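Local structure of fusolin (Anomala cuprea entomopoxvirus, 4YN1) at residues 2-7 / 227-232; 133-138 / 197-202; 148-153 / 212-217; 178-183 / 192-197. The protein is probably a chitin-active lytic polysaccharide monooxygenase-like protein that forms viral spindles, crystals grown in vivo that enhance virulence. All coordinates share one frame; numbering follows the deposited sequence.

Contact 1: 2-7 / 227-232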
# COMPACT_ATOMS: atom_id res chain seq x y z
N GLY A 2 11.11 -4.99 -5.46
CA GLY A 2 10.65 -5.56 -4.20
C GLY A 2 9.33 -4.98 -3.75
O GLY A 2 8.69 -4.22 -4.50
N TYR A 3 8.96 -5.30 -2.52
CA TYR A 3 7.70 -4.86 -1.96
C TYR A 3 7.71 -4.93 -0.43
O TYR A 3 8.50 -5.64 0.18
CB TYR A 3 6.53 -5.68 -2.54
CG TYR A 3 6.82 -7.17 -2.60
CD1 TYR A 3 6.89 -7.94 -1.45
CD2 TYR A 3 7.03 -7.81 -3.82
CE1 TYR A 3 7.31 -9.27 -1.49
CE2 TYR A 3 7.36 -9.16 -3.88
CZ TYR A 3 7.56 -9.87 -2.70
OH TYR A 3 7.88 -11.21 -2.72
N VAL A 4 6.76 -4.25 0.18
CA VAL A 4 6.65 -4.28 1.63
C VAL A 4 5.98 -5.58 2.03
O VAL A 4 4.88 -5.87 1.57
CB VAL A 4 5.87 -3.06 2.22
CG1 VAL A 4 6.06 -3.00 3.73
CG2 VAL A 4 6.33 -1.74 1.60
N THR A 5 6.60 -6.33 2.94
CA THR A 5 5.99 -7.56 3.44
C THR A 5 5.35 -7.35 4.79
O THR A 5 4.43 -8.09 5.14
CB THR A 5 7.00 -8.70 3.45
OG1 THR A 5 8.23 -8.23 3.97
CG2 THR A 5 7.16 -9.28 2.10
N PHE A 6 5.85 -6.39 5.56
CA PHE A 6 5.21 -6.06 6.82
C PHE A 6 5.23 -4.58 7.08
O PHE A 6 6.32 -3.99 7.21
CB PHE A 6 5.80 -6.76 8.04
CG PHE A 6 5.01 -6.40 9.28
CD1 PHE A 6 3.74 -6.92 9.49
CD2 PHE A 6 5.52 -5.52 10.22
CE1 PHE A 6 2.96 -6.49 10.57
CE2 PHE A 6 4.75 -5.09 11.30
CZ PHE A 6 3.47 -5.57 11.47
N PRO A 7 4.08 -3.97 7.38
CA PRO A 7 2.70 -4.44 7.12
C PRO A 7 2.60 -4.67 5.61
O PRO A 7 3.19 -3.94 4.81
CB PRO A 7 1.83 -3.29 7.67
CG PRO A 7 2.76 -2.41 8.48
CD PRO A 7 4.08 -2.55 7.78
N ASN A 227 5.03 1.83 -2.74
CA ASN A 227 3.97 0.93 -2.32
C ASN A 227 3.07 1.54 -1.30
O ASN A 227 3.55 2.12 -0.31
CB ASN A 227 4.55 -0.31 -1.67
CG ASN A 227 5.23 -1.35 -2.54
OD1 ASN A 227 5.55 -2.45 -2.04
ND2 ASN A 227 5.32 -1.18 -3.85
N CYS A 228 1.76 1.33 -1.49
CA CYS A 228 0.74 1.67 -0.49
C CYS A 228 0.58 0.51 0.44
O CYS A 228 0.52 -0.62 -0.03
CB CYS A 228 -0.58 2.00 -1.16
SG CYS A 228 -0.53 3.58 -1.98
N VAL A 229 0.49 0.78 1.74
CA VAL A 229 0.32 -0.20 2.80
C VAL A 229 -0.88 0.23 3.63
O VAL A 229 -0.85 1.30 4.23
CB VAL A 229 1.58 -0.28 3.66
CG1 VAL A 229 1.34 -1.17 4.87
CG2 VAL A 229 2.80 -0.76 2.87
N ASP A 230 -1.96 -0.59 3.63
CA ASP A 230 -3.17 -0.31 4.40
C ASP A 230 -2.99 -0.77 5.84
O ASP A 230 -2.64 -1.93 6.10
CB ASP A 230 -4.39 -0.96 3.74
CG ASP A 230 -4.61 -0.43 2.31
OD1 ASP A 230 -4.82 0.79 2.16
OD2 ASP A 230 -4.50 -1.23 1.34
N ALA A 231 -3.33 0.12 6.78
CA ALA A 231 -3.22 -0.20 8.21
C ALA A 231 -4.26 0.53 9.05
O ALA A 231 -4.86 1.51 8.63
CB ALA A 231 -1.81 0.15 8.69
N VAL A 232 -4.47 0.03 10.25
CA VAL A 232 -5.37 0.63 11.25
C VAL A 232 -4.91 0.18 12.62
O VAL A 232 -4.44 -0.95 12.78
CB VAL A 232 -6.86 0.22 10.96
CG1 VAL A 232 -7.10 -1.27 11.22
CG2 VAL A 232 -7.82 1.07 11.76
O HOH W 1 6.79 -2.86 -5.91

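Contact 2: 133-138 / 197-202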
# COMPACT_ATOMS: atom_id res chain seq x y z
N PRO A 133 6.11 2.77 17.25
CA PRO A 133 7.17 2.23 16.39
C PRO A 133 6.76 0.90 15.75
O PRO A 133 6.27 0.01 16.42
CB PRO A 133 8.33 2.04 17.35
CG PRO A 133 7.68 1.81 18.68
CD PRO A 133 6.47 2.66 18.68
N ILE A 134 6.88 0.82 14.44
CA ILE A 134 6.59 -0.41 13.68
C ILE A 134 7.91 -0.87 13.06
O ILE A 134 8.56 -0.06 12.41
CB ILE A 134 5.55 -0.05 12.58
CG1 ILE A 134 4.23 0.52 13.19
CG2 ILE A 134 5.28 -1.22 11.61
CD1 ILE A 134 3.49 -0.31 13.99
N GLU A 135 8.27 -2.16 13.14
CA GLU A 135 9.47 -2.59 12.43
C GLU A 135 9.00 -2.98 11.05
O GLU A 135 8.50 -4.08 10.85
CB GLU A 135 10.18 -3.74 13.10
CG GLU A 135 11.46 -4.10 12.38
CD GLU A 135 12.05 -5.37 12.95
OE1 GLU A 135 11.32 -6.38 13.04
OE2 GLU A 135 13.28 -5.39 13.19
N LEU A 136 9.15 -2.09 10.10
CA LEU A 136 8.69 -2.37 8.75
C LEU A 136 9.67 -3.34 8.09
O LEU A 136 10.87 -3.17 8.23
CB LEU A 136 8.62 -1.06 7.96
CG LEU A 136 8.05 -1.11 6.55
CD1 LEU A 136 7.04 0.00 6.32
CD2 LEU A 136 9.11 -1.04 5.52
N GLU A 137 9.16 -4.33 7.37
CA GLU A 137 10.06 -5.21 6.61
C GLU A 137 9.80 -4.99 5.14
O GLU A 137 8.67 -5.15 4.67
CB GLU A 137 9.83 -6.68 6.98
CG GLU A 137 10.82 -7.65 6.34
CD GLU A 137 10.45 -9.12 6.49
OE1 GLU A 137 9.36 -9.47 5.99
OE2 GLU A 137 11.24 -9.92 7.02
N PHE A 138 10.84 -4.70 4.38
CA PHE A 138 10.76 -4.55 2.94
C PHE A 138 11.53 -5.73 2.35
O PHE A 138 12.66 -6.02 2.76
CB PHE A 138 11.35 -3.20 2.49
CG PHE A 138 11.15 -2.96 1.03
CD1 PHE A 138 12.07 -3.42 0.10
CD2 PHE A 138 10.05 -2.24 0.57
CE1 PHE A 138 11.88 -3.20 -1.26
CE2 PHE A 138 9.83 -2.09 -0.79
CZ PHE A 138 10.77 -2.52 -1.70
N ARG A 197 14.95 -4.00 7.11
CA ARG A 197 14.06 -3.73 8.22
C ARG A 197 14.36 -2.35 8.75
O ARG A 197 15.51 -1.96 8.85
CB ARG A 197 14.17 -4.76 9.36
CG ARG A 197 13.69 -6.16 8.95
CD ARG A 197 13.53 -7.11 10.15
NE ARG A 197 14.80 -7.27 10.85
CZ ARG A 197 15.71 -8.22 10.64
NH1 ARG A 197 15.45 -9.22 9.80
NH2 ARG A 197 16.86 -8.20 11.29
N MET A 198 13.32 -1.58 9.05
CA MET A 198 13.53 -0.21 9.55
C MET A 198 12.43 0.10 10.56
O MET A 198 11.29 -0.34 10.40
CB MET A 198 13.56 0.82 8.38
CG MET A 198 12.28 0.91 7.60
SD MET A 198 12.41 1.26 5.85
CE MET A 198 12.84 -0.44 5.22
N ILE A 199 12.78 0.81 11.63
CA ILE A 199 11.81 1.19 12.64
C ILE A 199 11.18 2.48 12.20
O ILE A 199 11.86 3.51 12.15
CB ILE A 199 12.42 1.34 14.08
CG1 ILE A 199 13.19 0.05 14.52
CG2 ILE A 199 11.31 1.69 15.09
CD1 ILE A 199 12.41 -1.16 14.49
N VAL A 200 9.88 2.42 11.90
CA VAL A 200 9.14 3.57 11.43
C VAL A 200 8.27 4.11 12.58
O VAL A 200 7.42 3.38 13.06
CB VAL A 200 8.27 3.20 10.20
CG1 VAL A 200 7.45 4.40 9.72
CG2 VAL A 200 9.14 2.70 9.06
N PRO A 201 8.44 5.39 12.96
CA PRO A 201 7.58 5.98 14.02
C PRO A 201 6.25 6.39 13.41
O PRO A 201 6.14 7.44 12.78
CB PRO A 201 8.39 7.19 14.51
CG PRO A 201 9.26 7.57 13.37
CD PRO A 201 9.43 6.37 12.46
N VAL A 202 5.25 5.54 13.56
CA VAL A 202 3.95 5.80 12.94
C VAL A 202 3.12 6.64 13.90
O VAL A 202 2.92 6.22 15.04
CB VAL A 202 3.24 4.48 12.57
CG1 VAL A 202 1.88 4.76 11.93
CG2 VAL A 202 4.11 3.66 11.61
O HOH W 2 12.90 -10.44 9.14

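Contact 3: 148-153 / 212-217. With NAG (2-acetamido-2-deoxy-beta-D-glucopyranose), chain B.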
# COMPACT_ATOMS: atom_id res chain seq x y z
N TYR A 148 18.02 4.46 -0.81
CA TYR A 148 17.51 4.94 0.45
C TYR A 148 16.00 4.79 0.50
O TYR A 148 15.37 4.54 -0.52
CB TYR A 148 17.95 6.38 0.78
CG TYR A 148 17.35 7.43 -0.14
CD1 TYR A 148 17.76 7.53 -1.46
CD2 TYR A 148 16.39 8.32 0.32
CE1 TYR A 148 17.29 8.54 -2.28
CE2 TYR A 148 15.83 9.28 -0.53
CZ TYR A 148 16.31 9.40 -1.83
OH TYR A 148 15.80 10.29 -2.74
N PHE A 149 15.46 4.85 1.68
CA PHE A 149 14.02 4.70 1.93
C PHE A 149 13.43 5.95 2.51
O PHE A 149 13.99 6.51 3.46
CB PHE A 149 13.74 3.58 2.94
CG PHE A 149 13.90 2.18 2.38
CD1 PHE A 149 15.12 1.55 2.39
CD2 PHE A 149 12.82 1.54 1.79
CE1 PHE A 149 15.27 0.26 1.88
CE2 PHE A 149 12.97 0.25 1.26
CZ PHE A 149 14.18 -0.40 1.35
N GLU A 150 12.24 6.31 2.04
CA GLU A 150 11.39 7.32 2.63
C GLU A 150 10.05 6.66 2.95
O GLU A 150 9.56 5.86 2.15
CB GLU A 150 11.14 8.47 1.65
CG GLU A 150 12.38 9.33 1.47
CD GLU A 150 12.24 10.47 0.48
OE1 GLU A 150 11.21 10.52 -0.23
OE2 GLU A 150 13.20 11.27 0.36
N VAL A 151 9.50 6.96 4.12
CA VAL A 151 8.19 6.46 4.51
C VAL A 151 7.30 7.61 4.88
O VAL A 151 7.70 8.50 5.61
CB VAL A 151 8.24 5.42 5.63
CG1 VAL A 151 6.87 4.80 5.83
CG2 VAL A 151 9.28 4.33 5.32
N TYR A 152 6.09 7.59 4.33
CA TYR A 152 5.10 8.62 4.60
C TYR A 152 3.89 7.99 5.19
O TYR A 152 3.64 6.81 4.95
CB TYR A 152 4.67 9.32 3.31
CG TYR A 152 5.81 9.98 2.56
CD1 TYR A 152 6.65 9.24 1.73
CD2 TYR A 152 6.01 11.35 2.64
CE1 TYR A 152 7.74 9.83 1.09
CE2 TYR A 152 7.08 11.96 1.99
CZ TYR A 152 7.96 11.19 1.23
OH TYR A 152 9.03 11.80 0.62
N VAL A 153 3.10 8.75 5.93
CA VAL A 153 1.81 8.28 6.47
C VAL A 153 0.74 9.32 6.08
O VAL A 153 1.01 10.54 6.01
CB VAL A 153 1.88 8.05 8.00
CG1 VAL A 153 0.53 7.65 8.57
CG2 VAL A 153 2.92 6.97 8.33
N TYR A 212 2.98 4.92 3.03
CA TYR A 212 3.45 4.95 1.65
C TYR A 212 4.95 4.86 1.70
O TYR A 212 5.59 5.71 2.32
CB TYR A 212 3.01 6.22 0.97
CG TYR A 212 3.20 6.23 -0.52
CD1 TYR A 212 2.56 5.29 -1.33
CD2 TYR A 212 3.86 7.27 -1.15
CE1 TYR A 212 2.65 5.35 -2.71
CE2 TYR A 212 3.94 7.35 -2.54
CZ TYR A 212 3.38 6.36 -3.32
OH TYR A 212 3.43 6.46 -4.69
N VAL A 213 5.49 3.77 1.16
CA VAL A 213 6.90 3.45 1.20
C VAL A 213 7.54 3.71 -0.15
O VAL A 213 7.10 3.18 -1.17
CB VAL A 213 7.12 2.00 1.64
CG1 VAL A 213 8.61 1.65 1.64
CG2 VAL A 213 6.49 1.75 3.02
N ARG A 214 8.66 4.44 -0.12
CA ARG A 214 9.42 4.76 -1.31
C ARG A 214 10.84 4.21 -1.12
O ARG A 214 11.51 4.55 -0.15
CB ARG A 214 9.46 6.27 -1.50
CG ARG A 214 10.35 6.73 -2.67
CD ARG A 214 10.41 8.24 -2.73
NE ARG A 214 11.18 8.66 -3.89
CZ ARG A 214 12.03 9.69 -3.95
NH1 ARG A 214 12.17 10.51 -2.92
NH2 ARG A 214 12.69 9.93 -5.06
N TRP A 215 11.28 3.35 -2.05
CA TRP A 215 12.65 2.83 -2.05
C TRP A 215 13.28 3.44 -3.29
O TRP A 215 12.93 3.06 -4.39
CB TRP A 215 12.67 1.29 -2.19
CG TRP A 215 14.04 0.71 -2.13
CD1 TRP A 215 15.11 1.19 -1.44
CD2 TRP A 215 14.43 -0.59 -2.61
NE1 TRP A 215 16.16 0.30 -1.51
CE2 TRP A 215 15.78 -0.79 -2.24
CE3 TRP A 215 13.81 -1.55 -3.42
CZ2 TRP A 215 16.47 -1.97 -2.54
CZ3 TRP A 215 14.48 -2.75 -3.65
CH2 TRP A 215 15.82 -2.91 -3.28
N GLN A 216 14.22 4.40 -3.11
CA GLN A 216 14.79 5.13 -4.23
C GLN A 216 16.24 4.74 -4.48
O GLN A 216 17.05 4.82 -3.57
CB GLN A 216 14.70 6.63 -3.89
CG GLN A 216 15.27 7.59 -4.94
CD GLN A 216 14.64 7.43 -6.31
OE1 GLN A 216 13.44 7.59 -6.51
NE2 GLN A 216 15.42 7.15 -7.31
N ARG A 217 16.57 4.39 -5.70
CA ARG A 217 17.96 4.10 -6.08
C ARG A 217 18.72 5.41 -6.23
O ARG A 217 18.21 6.35 -6.86
CB ARG A 217 18.02 3.32 -7.38
CG ARG A 217 17.54 1.90 -7.16
CD ARG A 217 17.16 1.21 -8.45
NE ARG A 217 18.30 1.01 -9.34
CZ ARG A 217 18.30 0.23 -10.42
NH1 ARG A 217 17.20 -0.44 -10.76
NH2 ARG A 217 19.39 0.10 -11.16
C1 NAG B . 15.71 12.73 2.60
C2 NAG B . 15.14 14.01 1.98
C3 NAG B . 16.06 14.44 0.84
C4 NAG B . 17.49 14.60 1.35
C5 NAG B . 17.94 13.31 2.04
C6 NAG B . 19.31 13.40 2.68
C7 NAG B . 12.76 14.51 1.78
C8 NAG B . 11.44 14.06 1.22
N2 NAG B . 13.80 13.75 1.48
O3 NAG B . 15.58 15.65 0.26
O4 NAG B . 18.37 14.85 0.26
O5 NAG B . 17.01 13.02 3.11
O6 NAG B . 19.39 14.47 3.60
O7 NAG B . 12.87 15.53 2.45
O HOH W 3 14.24 12.33 -1.77

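Contact 4: 178-183 / 192-197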
# COMPACT_ATOMS: atom_id res chain seq x y z
N VAL A 178 19.23 2.30 4.77
CA VAL A 178 18.91 1.15 5.63
C VAL A 178 19.83 -0.02 5.26
O VAL A 178 19.88 -0.36 4.08
CB VAL A 178 17.41 0.74 5.41
CG1 VAL A 178 17.06 -0.52 6.22
CG2 VAL A 178 16.48 1.90 5.80
N PRO A 179 20.46 -0.70 6.23
CA PRO A 179 21.32 -1.85 5.88
C PRO A 179 20.51 -3.08 5.50
O PRO A 179 19.46 -3.33 6.07
CB PRO A 179 22.12 -2.10 7.16
CG PRO A 179 21.25 -1.61 8.26
CD PRO A 179 20.48 -0.44 7.68
N LEU A 180 21.06 -3.88 4.57
CA LEU A 180 20.53 -5.17 4.19
C LEU A 180 20.90 -6.16 5.28
O LEU A 180 22.07 -6.29 5.60
CB LEU A 180 21.13 -5.58 2.85
CG LEU A 180 20.61 -6.85 2.22
CD1 LEU A 180 19.15 -6.72 1.83
CD2 LEU A 180 21.43 -7.20 0.98
N VAL A 181 19.92 -6.85 5.83
CA VAL A 181 20.10 -7.80 6.93
C VAL A 181 19.50 -9.14 6.62
O VAL A 181 18.67 -9.26 5.75
CB VAL A 181 19.54 -7.24 8.28
CG1 VAL A 181 20.32 -5.98 8.74
CG2 VAL A 181 18.04 -6.96 8.21
N ASN A 182 19.94 -10.18 7.33
CA ASN A 182 19.35 -11.51 7.19
C ASN A 182 17.91 -11.50 7.69
O ASN A 182 17.63 -10.96 8.77
CB ASN A 182 20.13 -12.53 8.04
CG ASN A 182 21.50 -12.80 7.46
OD1 ASN A 182 21.70 -12.76 6.25
ND2 ASN A 182 22.46 -12.99 8.30
N ARG A 183 17.01 -12.12 6.92
CA ARG A 183 15.63 -12.23 7.36
C ARG A 183 15.57 -13.13 8.58
O ARG A 183 16.39 -14.05 8.72
CB ARG A 183 14.73 -12.78 6.24
CG ARG A 183 14.76 -14.30 6.12
CD ARG A 183 13.96 -14.80 4.94
NE ARG A 183 14.29 -16.20 4.69
CZ ARG A 183 13.95 -16.89 3.61
NH1 ARG A 183 13.27 -16.31 2.63
NH2 ARG A 183 14.30 -18.16 3.49
N ASN A 192 13.48 -13.71 -0.65
CA ASN A 192 14.89 -13.43 -0.45
C ASN A 192 15.32 -13.84 0.95
O ASN A 192 14.54 -13.69 1.87
CB ASN A 192 15.13 -11.93 -0.68
CG ASN A 192 16.53 -11.56 -1.03
OD1 ASN A 192 17.48 -12.13 -0.50
ND2 ASN A 192 16.71 -10.64 -1.94
N ALA A 193 16.57 -14.23 1.11
CA ALA A 193 17.14 -14.58 2.42
C ALA A 193 17.48 -13.32 3.19
O ALA A 193 17.80 -13.42 4.36
CB ALA A 193 18.40 -15.43 2.22
N ARG A 194 17.54 -12.15 2.51
CA ARG A 194 17.90 -10.88 3.14
C ARG A 194 16.80 -9.86 2.90
O ARG A 194 16.12 -9.90 1.88
CB ARG A 194 19.20 -10.33 2.57
CG ARG A 194 20.39 -11.23 2.88
CD ARG A 194 21.65 -10.82 2.18
NE ARG A 194 22.70 -11.77 2.57
CZ ARG A 194 22.86 -12.99 2.08
NH1 ARG A 194 22.11 -13.41 1.06
NH2 ARG A 194 23.81 -13.79 2.56
N VAL A 195 16.64 -8.96 3.84
CA VAL A 195 15.58 -7.95 3.81
C VAL A 195 16.12 -6.62 4.28
O VAL A 195 17.21 -6.55 4.82
CB VAL A 195 14.40 -8.39 4.73
CG1 VAL A 195 13.68 -9.62 4.21
CG2 VAL A 195 14.85 -8.57 6.16
N TYR A 196 15.29 -5.58 4.18
CA TYR A 196 15.57 -4.27 4.77
C TYR A 196 14.52 -4.06 5.85
O TYR A 196 13.31 -4.05 5.54
CB TYR A 196 15.45 -3.13 3.76
CG TYR A 196 16.48 -3.17 2.66
CD1 TYR A 196 17.78 -2.72 2.86
CD2 TYR A 196 16.16 -3.70 1.41
CE1 TYR A 196 18.73 -2.76 1.85
CE2 TYR A 196 17.11 -3.74 0.39
CZ TYR A 196 18.38 -3.24 0.60
OH TYR A 196 19.29 -3.27 -0.41
N ARG A 197 14.95 -4.00 7.11
CA ARG A 197 14.06 -3.73 8.22
C ARG A 197 14.36 -2.35 8.75
O ARG A 197 15.51 -1.96 8.85
CB ARG A 197 14.17 -4.76 9.36
CG ARG A 197 13.69 -6.16 8.95
CD ARG A 197 13.53 -7.11 10.15
NE ARG A 197 14.80 -7.27 10.85
CZ ARG A 197 15.71 -8.22 10.64
NH1 ARG A 197 15.45 -9.22 9.80
NH2 ARG A 197 16.86 -8.20 11.29
O HOH W 4 17.65 -3.43 8.18
O HOH W 5 18.72 -10.41 11.26
O HOH W 6 24.04 -11.01 4.76
O HOH W 7 19.72 -15.01 5.49

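Contact 1: 2-7 / 227-232
The flat carboxamide of Asn227 meets the backbone of residues 2-4 with both its ends: OD1 accepts from Val4 N at 3.1 Å, the donor tilted 18° from the carbonyl plane, and ND2 gives a bond of 3.0 Å to a water that donates to Gly2 O. Of the aromatic rings of residues 2-7, that of Tyr3 has Thr5 CG2 at its edge, in plane, and that of Phe6 carries Pro7 CG over the centre of one face. Asn227 OD1 also lies 3.2 Å from Tyr3 CA and accepts from Gln11 NE2, so two N-H groups grip it. The Val4 side chain runs antiparallel to that of Asn227 and roughly perpendicular to that of Val229. Beyond the polar pair the contact is apolar, with Val4 CG2 3.9 Å from Val229 CG2. Val229 has CG1 anti to the backbone N (chi1 172°), and this methyl touches Pro7 twice, at 3.5 Å from CB and 3.3 Å from O. Pro7 follows a cis peptide bond, just after a classic beta bulge in which Thr5 and Phe6 both face Glu137. No backbone hydrogen bond joins the two strands; their axes run nearly parallel, 14° apart, with a closest approach of 7.7 Å. Such side-chain contact between strands of different sheets, here 2-6 and 223-234, is that of a beta sandwich, consistent with the immunoglobulin-like core of lytic polysaccharide monooxygenases.

Contact 2: 133-138 / 197-202
Four backbone hydrogen bonds pair Ile134 with Val200 and Leu136 with Met198, the shortest from Leu136 N to Met198 O at 2.8 Å. Between these rungs the carbonyls also take CA-H contacts, the closest from Arg197 CA to Leu136 O at 3.2 Å.

On the buried face the side chains are apolar. Ile134 CG1 lies against Val202 CG2 at 3.5 Å, and Leu136 CB touches Val200 CG2. Met198 has CG between its backbone N and carbonyl carbon (chi1 63°), and the bends further along bring CE to Leu136 CD2 at 3.8 Å and near Phe138 CB.

The other face carries charge and a smaller apolar patch. Glu135 OE2 meets the edge of the Arg197 guanidinium in a weak salt bridge, 3.4 Å from NE, with the two planes 51° apart. Both groups have other partners: Glu135 pairs with Arg184, and Arg197 bonds to Asn182 O. A water links Arg197 NH1 to Glu137 OE2, while Glu137 OE1 holds Thr5 OG1. Ile199 CD1 packs 3.7 Å from Glu135 CB, and its CG2 touches Pro133 CB.

Hydrogen-bonded and non-hydrogen-bonded pairs alternate, one face apolar and buried, the other mixed polar and apolar; the pair forms the two inner strands of one sheet of a beta sandwich, between 2-6 and 180-182.

Contact 3: 148-153 / 212-217
Glu150 OE1 is gripped from opposite faces of its carboxylate plane: Arg214 NH1 bonds to it at 2.9 Å as a salt bridge, and Tyr152 OH donates from the far face at 2.7 Å. The arginine, extended from CG to NE, lies alongside Glu150 and meets OE1 at its edge, 4° out of the guanidinium plane, while the two flat groups stand 66° apart. Arg214 is held further by Phe77 O, Tyr226 OH and Gln216 OE1. The second carboxylate oxygen, Glu150 OE2, accepts from N2 of the bound N-acetylglucosamine at 2.8 Å and from a water that also meets Tyr148 OH and Arg214 NH1. On this same face of the sheet Gln216 CB sits over the Tyr148 ring in a CH-pi contact, 4.0 Å from its centroid.

On the other face, Phe149 stacks offset on the five-membered ring of Trp215, planes 6° apart and centroids 4.0 Å from each other; Phe149 CZ comes 3.3 Å from Trp215 CD1. Six backbone hydrogen bonds, two each for Tyr148-Gln216, Glu150-Arg214 and Tyr152-Tyr212, fix the antiparallel register.

Glu150 and Tyr152 belong to the glycan pocket with Arg78, Asp79, Ile80 and Asn175. The doubly held OE1 would keep the carboxylate from rotating and so present OE2 to the sugar amide, with the positive charge of Arg214 probably balancing the carboxylate charge in this buried setting.

Contact 4: 178-183 / 192-197
Leu180, with CG anti to its backbone N (chi1 -175°), and Tyr196, with CG anti to its carbonyl carbon (chi1 -65°), are swung together so that Leu180 CD1 lies over a face of the tyrosine ring, 3.9 Å from its centroid, in a CH-pi contact. The same ring meets Val178 O at its edge, at 3.4 Å from CD1, and its hydroxyl is hydrogen-bonded to Glu145. Leu180 CD1 also touches Arg194 CB.

Val181 and Val195 form the hydrogen-bonded pair: Val181 N reaches Val195 O at 2.9 Å, almost straight at 178°, and Val195 N reaches Val181 O at 2.8 Å. Further on, Arg183 N bonds to Ala193 O. The Arg183 side chain stretches back along Ala193, whose CA lies over one face of its guanidinium, and its NH1 is hydrogen-bonded to Cys189 O.

Arg197 brings its guanidinium over the other side of the hairpin. One face takes Val181 CG2, 3.5 Å from NH2, and NH1 donates to Asn182 O at 3.0 Å; a water joins that carbonyl to NH2. Waters likewise tie Asn182 OD1 to Arg194 NE and to Ala193 O, and Pro179 O to Arg197 N.

Before the returning strand, Asn192 OD1 accepts from Arg194 N at 3.0 Å, an Asx turn, while its ND2 goes to Pro140 O. Together these features make a beta hairpin at the surface of the fold, its Tyr196 turned into the core, with 180-182 as the outermost strand of its sheet in this chain.

In the fold
From the N terminus, strand 2-6 meets 227-232, 220 residues on, across the sandwich, so contact 1 closes the longest loop and encloses the others. Strand 131-140 then pairs with 194-203 in contact 2, and 147-154 with 209-217 in contact 3; the two loops alternate along the chain and therefore cross. Contact 4 is a short hairpin lying within both, sharing Arg197 with contact 2. Contacts 2 and 4 join three strands of the four-stranded antiparallel sheet, which 2-6 completes beside 131-140, whereas contact 3 belongs to the mixed sheet that includes 223-234. Contact 1 bridges these sheets, and between them Phe138, Phe149, Tyr196 and Trp215 meet as an aromatic cluster joining contacts 2, 3 and 4.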